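Local coordinates for protein Exo-poly-alpha-D-galacturonosidase (Thermotoga maritima, PDB 3JUR) that probably hydrolyses polygalacturonate as a hyperthermoactive exopolygalacturonase of glycoside hydrolase family 28, taking part in the breakdown of pectin, at residues G205-N210 against N228-S233; V224-I229 against E252-D257; L284-L289 against V313-V318. One frame throughout, in Å; residues are numbered along the deposited sequence.

Contact 1. Residues G205-N210 against N228-S233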
loop_
_atom_site.group_PDB
_atom_site.type_symbol
_atom_site.label_atom_id
_atom_site.label_comp_id
_atom_site.label_asym_id
_atom_site.label_seq_id
_atom_site.Cartn_x
_atom_site.Cartn_y
_atom_site.Cartn_z
ATOM N N GLY D 205 8.818 16.368 39.773
ATOM C CA GLY D 205 9.489 17.636 39.505
ATOM C C GLY D 205 10.984 17.567 39.236
ATOM O O GLY D 205 11.482 18.246 38.343
ATOM N N VAL D 206 11.697 16.755 40.011
ATOM C CA VAL D 206 13.167 16.765 40.011
ATOM C C VAL D 206 13.818 16.252 38.726
ATOM O O VAL D 206 13.237 15.451 37.991
ATOM C CB VAL D 206 13.741 15.991 41.228
ATOM C CG1 VAL D 206 13.336 16.667 42.533
ATOM C CG2 VAL D 206 13.305 14.524 41.205
ATOM N N LYS D 207 15.023 16.742 38.459
ATOM C CA LYS D 207 15.887 16.196 37.423
ATOM C C LYS D 207 16.922 15.273 38.068
ATOM O O LYS D 207 17.446 15.577 39.148
ATOM C CB LYS D 207 16.594 17.322 36.658
ATOM C CG LYS D 207 17.367 16.840 35.438
ATOM C CD LYS D 207 18.118 17.966 34.759
ATOM C CE LYS D 207 18.749 17.470 33.477
ATOM N NZ LYS D 207 19.483 18.548 32.763
ATOM N N ILE D 208 17.210 14.152 37.411
ATOM C CA ILE D 208 18.201 13.182 37.901
ATOM C C ILE D 208 19.308 12.952 36.874
ATOM O O ILE D 208 19.033 12.547 35.740
ATOM C CB ILE D 208 17.547 11.828 38.272
ATOM C CG1 ILE D 208 16.541 12.013 39.418
ATOM C CG2 ILE D 208 18.615 10.790 38.656
ATOM C CD1 ILE D 208 15.626 10.835 39.620
ATOM N N ILE D 209 20.550 13.207 37.297
ATOM C CA ILE D 209 21.757 13.110 36.459
ATOM C C ILE D 209 22.871 12.272 37.118
ATOM O O ILE D 209 22.879 12.077 38.348
ATOM C CB ILE D 209 22.337 14.519 36.092
ATOM C CG1 ILE D 209 22.777 15.294 37.346
ATOM C CG2 ILE D 209 21.328 15.338 35.290
ATOM C CD1 ILE D 209 23.386 16.663 37.049
ATOM N N ASN D 210 23.804 11.789 36.291
ATOM C CA ASN D 210 25.012 11.102 36.752
ATOM C C ASN D 210 24.699 9.982 37.752
ATOM O O ASN D 210 25.248 9.949 38.862
ATOM C CB ASN D 210 26.023 12.091 37.376
ATOM C CG ASN D 210 26.303 13.309 36.497
ATOM O OD1 ASN D 210 26.599 13.192 35.309
ATOM N ND2 ASN D 210 26.246 14.487 37.100
ATOM N N ASN D 228 6.220 14.143 36.180
ATOM C CA ASN D 228 6.933 15.377 35.821
ATOM C C ASN D 228 8.401 15.450 36.265
ATOM O O ASN D 228 8.894 16.514 36.642
ATOM C CB ASN D 228 6.145 16.625 36.266
ATOM C CG ASN D 228 4.798 16.737 35.570
ATOM O OD1 ASN D 228 3.766 16.347 36.129
ATOM N ND2 ASN D 228 4.801 17.238 34.333
ATOM N N ILE D 229 9.091 14.316 36.200
ATOM C CA ILE D 229 10.529 14.284 36.448
ATOM C C ILE D 229 11.313 14.179 35.137
ATOM O O ILE D 229 10.762 13.810 34.098
ATOM C CB ILE D 229 10.945 13.127 37.395
ATOM C CG1 ILE D 229 10.743 11.767 36.723
ATOM C CG2 ILE D 229 10.204 13.211 38.726
ATOM C CD1 ILE D 229 11.765 10.753 37.120
ATOM N N GLU D 230 12.596 14.525 35.191
ATOM C CA GLU D 230 13.481 14.286 34.072
ATOM C C GLU D 230 14.655 13.406 34.471
ATOM O O GLU D 230 15.376 13.722 35.418
ATOM C CB GLU D 230 13.993 15.590 33.462
ATOM C CG GLU D 230 14.854 15.329 32.221
ATOM C CD GLU D 230 15.452 16.572 31.593
ATOM O OE1 GLU D 230 15.126 17.698 32.024
ATOM O OE2 GLU D 230 16.245 16.412 30.643
ATOM N N ILE D 231 14.823 12.298 33.749
ATOM C CA ILE D 231 16.023 11.476 33.845
ATOM C C ILE D 231 16.931 11.818 32.677
ATOM O O ILE D 231 16.509 11.774 31.512
ATOM C CB ILE D 231 15.717 9.953 33.765
ATOM C CG1 ILE D 231 14.680 9.518 34.814
ATOM C CG2 ILE D 231 17.014 9.134 33.868
ATOM C CD1 ILE D 231 15.152 9.598 36.221
ATOM N N SER D 232 18.178 12.146 32.995
ATOM C CA SER D 232 19.196 12.403 31.990
ATOM C C SER D 232 20.527 11.820 32.462
ATOM O O SER D 232 21.326 12.505 33.098
ATOM C CB SER D 232 19.316 13.898 31.725
ATOM O OG SER D 232 20.320 14.151 30.768
ATOM N N SER D 233 20.741 10.541 32.154
ATOM C CA SER D 233 21.926 9.808 32.594
ATOM C C SER D 233 22.159 8.634 31.659
ATOM O O SER D 233 21.329 7.731 31.566
ATOM C CB SER D 233 21.743 9.315 34.034
ATOM O OG SER D 233 22.986 8.992 34.622
HETATM O O HOH W 1 21.172 17.470 30.979
HETATM O O HOH W 2 23.788 12.676 33.705
#

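Contact 2. Residues V224-I229 against E252-D257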
loop_
_atom_site.group_PDB
_atom_site.type_symbol
_atom_site.label_atom_id
_atom_site.label_comp_id
_atom_site.label_asym_id
_atom_site.label_seq_id
_atom_site.Cartn_x
_atom_site.Cartn_y
_atom_site.Cartn_z
ATOM N N VAL D 224 2.563 4.072 44.160
ATOM C CA VAL D 224 3.720 4.881 43.809
ATOM C C VAL D 224 3.382 5.782 42.609
ATOM O O VAL D 224 2.857 5.309 41.594
ATOM C CB VAL D 224 4.956 3.983 43.502
ATOM C CG1 VAL D 224 6.196 4.822 43.218
ATOM C CG2 VAL D 224 5.216 2.992 44.643
ATOM N N ILE D 225 3.658 7.078 42.750
ATOM C CA ILE D 225 3.470 8.049 41.673
ATOM C C ILE D 225 4.817 8.695 41.318
ATOM O O ILE D 225 5.507 9.242 42.181
ATOM C CB ILE D 225 2.444 9.156 42.056
ATOM C CG1 ILE D 225 1.059 8.557 42.303
ATOM C CG2 ILE D 225 2.369 10.236 40.984
ATOM C CD1 ILE D 225 0.104 9.485 43.078
ATOM N N ILE D 226 5.190 8.606 40.047
ATOM C CA ILE D 226 6.354 9.323 39.540
ATOM C C ILE D 226 5.872 10.163 38.372
ATOM O O ILE D 226 5.358 9.645 37.373
ATOM C CB ILE D 226 7.495 8.376 39.138
ATOM C CG1 ILE D 226 7.920 7.527 40.339
ATOM C CG2 ILE D 226 8.702 9.166 38.624
ATOM C CD1 ILE D 226 8.503 6.190 39.962
ATOM N N ARG D 227 6.013 11.473 38.512
ATOM C CA ARG D 227 5.356 12.389 37.604
ATOM C C ARG D 227 6.188 13.649 37.415
ATOM O O ARG D 227 6.803 14.137 38.362
ATOM C CB ARG D 227 3.932 12.664 38.129
ATOM C CG ARG D 227 3.527 14.103 38.299
ATOM C CD ARG D 227 3.085 14.380 39.742
ATOM N NE ARG D 227 1.781 13.812 40.089
ATOM C CZ ARG D 227 1.062 14.152 41.162
ATOM N NH1 ARG D 227 1.498 15.072 42.022
ATOM N NH2 ARG D 227 -0.105 13.573 41.377
ATOM N N ASN D 228 6.220 14.143 36.180
ATOM C CA ASN D 228 6.933 15.377 35.821
ATOM C C ASN D 228 8.401 15.450 36.265
ATOM O O ASN D 228 8.894 16.514 36.642
ATOM C CB ASN D 228 6.145 16.625 36.266
ATOM C CG ASN D 228 4.798 16.737 35.570
ATOM O OD1 ASN D 228 3.766 16.347 36.129
ATOM N ND2 ASN D 228 4.801 17.238 34.333
ATOM N N ILE D 229 9.091 14.316 36.200
ATOM C CA ILE D 229 10.529 14.284 36.448
ATOM C C ILE D 229 11.313 14.179 35.137
ATOM O O ILE D 229 10.762 13.810 34.098
ATOM C CB ILE D 229 10.945 13.127 37.395
ATOM C CG1 ILE D 229 10.743 11.767 36.723
ATOM C CG2 ILE D 229 10.204 13.211 38.726
ATOM C CD1 ILE D 229 11.765 10.753 37.120
ATOM N N GLU D 252 3.847 9.192 34.759
ATOM C CA GLU D 252 3.225 10.088 33.788
ATOM C C GLU D 252 3.985 11.396 33.628
ATOM O O GLU D 252 4.643 11.862 34.565
ATOM C CB GLU D 252 1.748 10.343 34.148
ATOM C CG GLU D 252 1.506 11.176 35.412
ATOM C CD GLU D 252 0.041 11.581 35.586
ATOM O OE1 GLU D 252 -0.819 11.125 34.791
ATOM O OE2 GLU D 252 -0.254 12.369 36.517
ATOM N N LYS D 253 3.907 11.969 32.429
ATOM C CA LYS D 253 4.460 13.298 32.135
ATOM C C LYS D 253 5.965 13.430 32.396
ATOM O O LYS D 253 6.463 14.532 32.624
ATOM C CB LYS D 253 3.669 14.380 32.897
ATOM C CG LYS D 253 2.340 14.770 32.253
ATOM C CD LYS D 253 2.541 15.925 31.270
ATOM C CE LYS D 253 1.654 15.784 30.026
ATOM N NZ LYS D 253 0.249 16.220 30.280
ATOM N N CYS D 254 6.687 12.311 32.359
ATOM C CA CYS D 254 8.137 12.314 32.580
ATOM C C CYS D 254 8.938 12.419 31.272
ATOM O O CYS D 254 8.447 12.052 30.198
ATOM C CB CYS D 254 8.573 11.066 33.362
ATOM S SG CYS D 254 7.791 10.864 34.994
ATOM N N ARG D 255 10.168 12.918 31.391
ATOM C CA ARG D 255 11.126 13.003 30.286
ATOM C C ARG D 255 12.332 12.103 30.572
ATOM O O ARG D 255 12.879 12.138 31.680
ATOM C CB ARG D 255 11.586 14.453 30.083
ATOM C CG ARG D 255 12.841 14.594 29.219
ATOM C CD ARG D 255 12.531 14.925 27.766
ATOM N NE ARG D 255 12.747 16.351 27.529
ATOM C CZ ARG D 255 13.739 16.867 26.809
ATOM N NH1 ARG D 255 14.624 16.083 26.200
ATOM N NH2 ARG D 255 13.834 18.186 26.683
ATOM N N PHE D 256 12.744 11.317 29.570
ATOM C CA PHE D 256 13.824 10.330 29.713
ATOM C C PHE D 256 14.899 10.435 28.639
ATOM O O PHE D 256 14.601 10.490 27.441
ATOM C CB PHE D 256 13.286 8.897 29.623
ATOM C CG PHE D 256 12.248 8.549 30.651
ATOM C CD1 PHE D 256 12.617 7.952 31.854
ATOM C CD2 PHE D 256 10.900 8.772 30.394
ATOM C CE1 PHE D 256 11.655 7.613 32.799
ATOM C CE2 PHE D 256 9.929 8.427 31.319
ATOM C CZ PHE D 256 10.305 7.859 32.534
ATOM N N ASP D 257 16.148 10.432 29.095
ATOM C CA ASP D 257 17.307 10.127 28.273
ATOM C C ASP D 257 18.150 9.151 29.106
ATOM O O ASP D 257 18.777 9.556 30.100
ATOM C CB ASP D 257 18.088 11.398 27.959
ATOM C CG ASP D 257 19.226 11.168 26.974
ATOM O OD1 ASP D 257 19.405 10.034 26.476
ATOM O OD2 ASP D 257 19.942 12.145 26.694
HETATM O O HOH W 3 -0.566 12.046 39.371
#

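Contact 3. Residues L284-L289 against V313-V318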
loop_
_atom_site.group_PDB
_atom_site.type_symbol
_atom_site.label_atom_id
_atom_site.label_comp_id
_atom_site.label_asym_id
_atom_site.label_seq_id
_atom_site.Cartn_x
_atom_site.Cartn_y
_atom_site.Cartn_z
ATOM N N LEU D 284 0.642 1.794 35.367
ATOM C CA LEU D 284 0.175 2.670 34.309
ATOM C C LEU D 284 1.304 3.621 33.917
ATOM O O LEU D 284 1.842 4.338 34.760
ATOM C CB LEU D 284 -1.078 3.442 34.756
ATOM C CG LEU D 284 -1.721 4.432 33.782
ATOM C CD1 LEU D 284 -2.204 3.721 32.501
ATOM C CD2 LEU D 284 -2.873 5.144 34.462
ATOM N N VAL D 285 1.673 3.590 32.639
ATOM C CA VAL D 285 2.731 4.442 32.091
ATOM C C VAL D 285 2.108 5.283 30.971
ATOM O O VAL D 285 1.772 4.748 29.910
ATOM C CB VAL D 285 3.894 3.581 31.535
ATOM C CG1 VAL D 285 5.047 4.453 30.998
ATOM C CG2 VAL D 285 4.400 2.618 32.614
ATOM N N ARG D 286 1.924 6.584 31.205
ATOM C CA ARG D 286 1.207 7.406 30.220
ATOM C C ARG D 286 1.769 8.819 30.062
ATOM O O ARG D 286 2.343 9.385 31.008
ATOM C CB ARG D 286 -0.288 7.470 30.568
ATOM C CG ARG D 286 -0.582 8.206 31.861
ATOM C CD ARG D 286 -2.066 8.199 32.194
ATOM N NE ARG D 286 -2.373 9.154 33.250
ATOM C CZ ARG D 286 -3.582 9.322 33.781
ATOM N NH1 ARG D 286 -4.601 8.578 33.371
ATOM N NH2 ARG D 286 -3.769 10.225 34.737
ATOM N N ASP D 287 1.576 9.387 28.867
ATOM C CA ASP D 287 1.941 10.782 28.569
ATOM C C ASP D 287 3.420 11.118 28.824
ATOM O O ASP D 287 3.748 12.253 29.198
ATOM C CB ASP D 287 1.046 11.770 29.354
ATOM C CG ASP D 287 -0.437 11.473 29.206
ATOM O OD1 ASP D 287 -0.909 11.259 28.064
ATOM O OD2 ASP D 287 -1.135 11.465 30.242
ATOM N N ASN D 288 4.300 10.141 28.627
ATOM C CA ASN D 288 5.737 10.341 28.812
ATOM C C ASN D 288 6.458 10.602 27.506
ATOM O O ASN D 288 5.942 10.296 26.424
ATOM C CB ASN D 288 6.378 9.132 29.493
ATOM C CG ASN D 288 5.777 8.843 30.841
ATOM O OD1 ASN D 288 5.996 9.578 31.805
ATOM N ND2 ASN D 288 5.022 7.760 30.924
ATOM N N LEU D 289 7.665 11.155 27.625
ATOM C CA LEU D 289 8.487 11.481 26.475
ATOM C C LEU D 289 9.905 10.950 26.661
ATOM O O LEU D 289 10.599 11.329 27.604
ATOM C CB LEU D 289 8.501 12.997 26.233
ATOM C CG LEU D 289 9.408 13.557 25.129
ATOM C CD1 LEU D 289 9.044 12.976 23.743
ATOM C CD2 LEU D 289 9.388 15.081 25.109
ATOM N N VAL D 313 -0.337 -1.144 31.512
ATOM C CA VAL D 313 -0.830 -0.324 30.420
ATOM C C VAL D 313 0.140 0.831 30.186
ATOM O O VAL D 313 0.421 1.619 31.102
ATOM C CB VAL D 313 -2.249 0.242 30.699
ATOM C CG1 VAL D 313 -2.698 1.160 29.567
ATOM C CG2 VAL D 313 -3.271 -0.884 30.917
ATOM N N ALA D 314 0.642 0.918 28.956
ATOM C CA ALA D 314 1.453 2.044 28.505
ATOM C C ALA D 314 0.689 2.754 27.394
ATOM O O ALA D 314 0.556 2.224 26.282
ATOM C CB ALA D 314 2.821 1.577 28.013
ATOM N N ARG D 315 0.183 3.947 27.700
ATOM C CA ARG D 315 -0.678 4.668 26.784
ATOM C C ARG D 315 -0.194 6.090 26.504
ATOM O O ARG D 315 0.220 6.806 27.420
ATOM C CB ARG D 315 -2.108 4.700 27.325
ATOM C CG ARG D 315 -3.117 5.278 26.354
ATOM C CD ARG D 315 -4.519 5.361 26.953
ATOM N NE ARG D 315 -4.560 6.136 28.199
ATOM C CZ ARG D 315 -4.479 7.464 28.285
ATOM N NH1 ARG D 315 -4.337 8.215 27.195
ATOM N NH2 ARG D 315 -4.541 8.045 29.473
ATOM N N ASN D 316 -0.272 6.485 25.230
ATOM C CA ASN D 316 0.013 7.856 24.794
ATOM C C ASN D 316 1.406 8.331 25.186
ATOM O O ASN D 316 1.580 9.437 25.687
ATOM C CB ASN D 316 -1.058 8.833 25.312
ATOM C CG ASN D 316 -1.073 10.146 24.543
ATOM O OD1 ASN D 316 -0.982 10.163 23.317
ATOM N ND2 ASN D 316 -1.180 11.254 25.268
ATOM N N ASN D 317 2.397 7.480 24.958
ATOM C CA ASN D 317 3.772 7.864 25.172
ATOM C C ASN D 317 4.424 8.183 23.839
ATOM O O ASN D 317 3.951 7.746 22.778
ATOM C CB ASN D 317 4.538 6.759 25.905
ATOM C CG ASN D 317 3.920 6.417 27.242
ATOM O OD1 ASN D 317 4.013 7.187 28.199
ATOM N ND2 ASN D 317 3.271 5.257 27.314
ATOM N N VAL D 318 5.504 8.958 23.902
ATOM C CA VAL D 318 6.270 9.312 22.715
ATOM C C VAL D 318 7.730 8.894 22.898
ATOM O O VAL D 318 8.382 9.319 23.851
ATOM C CB VAL D 318 6.166 10.815 22.402
ATOM C CG1 VAL D 318 7.112 11.195 21.247
ATOM C CG2 VAL D 318 4.711 11.187 22.048
HETATM O O HOH W 4 -3.440 11.086 27.489
HETATM O O HOH W 5 -4.079 10.962 30.521
#

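Contact 1. Residues G205-N210 against N228-S233
The carbonyl O of E230 is held twice from 205-210. I208 N reaches E230 O at 2.7 Å, almost along the C=O axis, and K207 CA lies 3.2 Å from E230 O in a CA-H...O contact. On either side of this grip the parallel ladder continues, from E230 N to V206 O and from S232 N to I208 O, as between successive coils of the right-handed parallel beta-helix of family 28. K207 and E230 share one face, running alongside each other with CG anti to the backbone N and both chains extended, so that K207 CE lies 3.9 Å from E230 CD. K207 NZ is 4.4 Å from E230 OE2, too far for a salt bridge, but gives a 2.7 Å bond to a water that S232 OG meets only weakly. An alanine in place of K207 would remove the methylenes beside E230 and the ammonium holding the water, and would probably leave E230 and the water less well fixed. On the other face I208 packs on I216 and I231 on F256; I231, with chi2 at -68°, swings its CD1 to 3.6 Å from I208 CD1. A second water accepts from N210 N and donates to S232 O. K207, E230 and S232 make one face largely polar, though I209 lies on it too, while I208 and I231 are buried on the other, so lysine and glutamate probably both remain ionised.

Contact 2. Residues V224-I229 against E252-D257
Two neighbouring coils run parallel here, bridged at R227 and E252 and tied by E252 N to I226 O, N228 N to E252 O and R255 N to I229 O, the last at 2.9 Å and nearly straight (172°). This is the corner of a right-handed parallel beta-helix, the fold of family 28: N228 and K253 both take up left-handed backbone conformations, turning each coil from one strand into the next. At the bend their side chains run alongside each other in the same direction, and N228 brings the ND2 branch of its amide to 3.4 Å from K253 CB, while K253 bends onward to touch D287 of the next coil. Beside them, R227 and E252 meet through their aliphatic parts, CB of R227 being 3.9 Å from CG of E252. Their charged ends are joined by a water lying in the guanidinium plane at its edge, which accepts from R227 NH2 at 2.6 Å and donates to E252 OE2 at 2.9 Å. Each charge has a direct partner as well: R227 forms salt bridges with E204 and E20, and E252 with R286, so the ionised forms of both are likely to be favoured. R255 packs on L289 of its own chain and on L289 of a second subunit. The buried side of the corner belongs to C254. C254 SG, anti to its own carbonyl carbon (chi1 -59°), is 4.1 Å from I226 CG2 and 3.5 Å from I229 CG1, the isoleucine branch that stands between its own backbone N and carbonyl carbon.

Contact 3. Residues L284-L289 against V313-V318
V285 O accepts two bonds from 313-318: R315 N arrives at 2.8 Å nearly along the C=O axis, and N317 ND2 at 3.0 Å from well above the carbonyl plane. The other end of the same amide is gripped too, since N317 OD1 takes N288 N on a lone pair and N288 ND2, 3.0 Å away, from above its plane. Both asparagines set CG anti to the carbonyl carbon, so their amides lie alongside each other with planes only 6° apart. This is an asparagine ladder, as in pectate lyase-like parallel beta-helices, at a buried turn; N288 bonds back to the preceding coil, OD1 to C254 N and ND2 to I251 O, while N346 binds N317 N and A314 O from the next coil. On the outer side of the turn, N316 ND2 meets D287 OD1 at 2.8 Å, amide and carboxylate planes almost perpendicular. Two waters link the D287 carboxylate to R315 NH1 and NH2. The guanidinium groups of R286 and R315 come within 3.9 Å (NH1 to NH2), a repulsion probably offset by E11, whose carboxylate forms salt bridges with both, and by E252, which pairs with R286. L289 CD1 touches V318 CG1 at 3.6 Å, and M320 of a second subunit packs against both side chains.

All three contacts join neighbouring coils of one beta-helix. Contacts 1 and 2 share N228 and I229 on strand 224-233; contact 2 in turn meets contact 3, where C254 O and L289 N are probably hydrogen-bonded. Contacts 1 and 3 do not touch. Contact 3 is the buried one, whereas contacts 1 and 2 are each partly open. Their chemistry follows their place: contacts 1 and 2 are bonded across by backbone alone, apart from waters, whereas contact 3 adds side-chain amides and a carboxylate. Contacts 2 and 3 cross equivalent turns of successive coils, where an isoleucine and a cysteine pack in contact 2 and two asparagines bond to each other in contact 3. Both also reach a second subunit; contact 1 touches none.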